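Local atomic coordinates of 5'-AMP-activated protein kinase subunit beta (Schizosaccharomyces pombe, PDB entry 2QRD), a protein that serves as the beta subunit of AMP-activated protein kinase, probably holding the heterotrimer together and helping to set the enzyme's location and substrate specificity during glucose limitation. Residues L61-A65 with L76-R81. Residue numbers count along the deposited sequence, not the author numbering.
Sequences LNHLA and LSATTR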
# COMPACT_ATOMS: atom_id res chain seq x y z
N LEU B 61 -15.88 -8.91 -9.51
CA LEU B 61 -15.44 -7.53 -9.53
C LEU B 61 -16.34 -6.59 -8.69
O LEU B 61 -17.58 -6.64 -8.78
CB LEU B 61 -15.32 -7.06 -10.98
CG LEU B 61 -13.93 -7.10 -11.64
CD1 LEU B 61 -13.00 -8.15 -11.05
CD2 LEU B 61 -14.06 -7.29 -13.14
N ASN B 62 -15.70 -5.77 -7.88
CA ASN B 62 -16.37 -4.84 -6.96
C ASN B 62 -17.48 -5.43 -6.09
O ASN B 62 -18.49 -4.80 -5.83
CB ASN B 62 -16.72 -3.51 -7.65
CG ASN B 62 -15.46 -2.68 -8.04
OD1 ASN B 62 -15.33 -2.24 -9.19
ND2 ASN B 62 -14.52 -2.50 -7.10
N HIS B 63 -17.26 -6.67 -5.66
CA HIS B 63 -17.95 -7.26 -4.52
C HIS B 63 -17.10 -7.03 -3.28
O HIS B 63 -15.90 -7.26 -3.28
CB HIS B 63 -18.15 -8.77 -4.73
CG HIS B 63 -19.23 -9.11 -5.71
ND1 HIS B 63 -20.48 -9.52 -5.32
CD2 HIS B 63 -19.25 -9.07 -7.06
CE1 HIS B 63 -21.23 -9.72 -6.39
NE2 HIS B 63 -20.51 -9.45 -7.46
N LEU B 64 -17.75 -6.57 -2.22
CA LEU B 64 -17.06 -6.36 -0.97
C LEU B 64 -16.56 -7.70 -0.36
O LEU B 64 -17.34 -8.66 -0.24
CB LEU B 64 -17.99 -5.63 0.01
CG LEU B 64 -17.60 -5.67 1.50
CD1 LEU B 64 -16.34 -4.83 1.75
CD2 LEU B 64 -18.73 -5.22 2.40
N ALA B 65 -15.28 -7.76 0.01
CA ALA B 65 -14.79 -8.80 0.90
C ALA B 65 -14.36 -8.21 2.28
O ALA B 65 -14.19 -7.01 2.42
CB ALA B 65 -13.66 -9.63 0.24
N LEU B 76 -11.39 -4.27 4.70
CA LEU B 76 -12.36 -4.29 3.61
C LEU B 76 -11.60 -4.31 2.28
O LEU B 76 -10.54 -3.70 2.18
CB LEU B 76 -13.31 -3.07 3.68
CG LEU B 76 -14.04 -2.84 5.02
CD1 LEU B 76 -14.87 -1.63 4.95
CD2 LEU B 76 -14.92 -4.04 5.47
N SER B 77 -12.11 -5.04 1.29
CA SER B 77 -11.47 -5.07 -0.02
C SER B 77 -12.44 -5.21 -1.16
O SER B 77 -13.56 -5.68 -0.99
CB SER B 77 -10.41 -6.17 -0.13
OG SER B 77 -10.92 -7.46 0.21
N ALA B 78 -12.00 -4.79 -2.34
CA ALA B 78 -12.74 -5.09 -3.55
C ALA B 78 -11.74 -5.15 -4.70
O ALA B 78 -10.67 -4.59 -4.61
CB ALA B 78 -13.86 -4.07 -3.78
N THR B 79 -12.09 -5.90 -5.75
CA THR B 79 -11.22 -6.06 -6.92
C THR B 79 -11.83 -5.29 -8.03
O THR B 79 -13.03 -5.32 -8.23
CB THR B 79 -11.06 -7.55 -7.34
OG1 THR B 79 -10.36 -8.25 -6.30
CG2 THR B 79 -10.24 -7.70 -8.62
N THR B 80 -11.02 -4.55 -8.74
CA THR B 80 -11.52 -3.81 -9.89
C THR B 80 -10.51 -3.88 -11.03
O THR B 80 -9.33 -4.17 -10.79
CB THR B 80 -11.93 -2.34 -9.50
OG1 THR B 80 -12.78 -1.83 -10.51
CG2 THR B 80 -10.72 -1.38 -9.34
N ARG B 81 -10.97 -3.66 -12.25
CA ARG B 81 -10.13 -3.61 -13.45
C ARG B 81 -9.60 -2.19 -13.62
O ARG B 81 -10.36 -1.22 -13.55
CB ARG B 81 -10.96 -3.99 -14.70
CG ARG B 81 -10.15 -4.56 -15.88
CD ARG B 81 -11.00 -4.98 -17.11
NE ARG B 81 -12.30 -5.59 -16.79
CZ ARG B 81 -12.62 -6.89 -16.90
NH1 ARG B 81 -11.74 -7.78 -17.33
NH2 ARG B 81 -13.84 -7.32 -16.59
O HOH W 1 -14.41 -7.65 -5.46
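Backbone hydrogen bonds join residues 61-65 to strand residues 76-81, which run antiparallel. A65 and S77 form a hydrogen-bonded antiparallel pair: A65 N donates to S77 O (2.9 Å) and S77 N to A65 O (3.1 Å). Further along, N62 N reaches T79 O (2.7 Å), but N62 has positive phi and psi (48°, 37°), so the chain bulges outward at H63. A water fills the gap, donating to H63 O (2.7 Å) and accepting from T79 N (2.9 Å), so both groups are satisfied without direct pairing.

Asparagine tolerates this left-handed conformation well, and its side chain lies over A78, whose small methyl is 3.7 Å from N62 ND2. Threonine suits position 79, offering CG2 to L61 CD1 (3.7 Å) and a hydroxyl to T88; leucine L64 reaches L76 with CD1 4.0 Å from CB. The R81 guanidinium brings NH2 within 3.5 Å of L61 CD2. The small A65 and S77 side chains sit together on one sheet face, CB to OG 3.5 Å.

H63 ND1 and T80 OG1 hydrogen-bond D93 OD1 and backbone K118 O of the ssp2 kinase chain, as befits the beta-subunit interaction domain. Strand 74-82 is central in the antiparallel sheet, between 65-67 and 85-93, with T79 OG1 hydrogen-bonded to T88 OG1; beyond A65, a strand of ssp2 continues the sheet across the subunit interface.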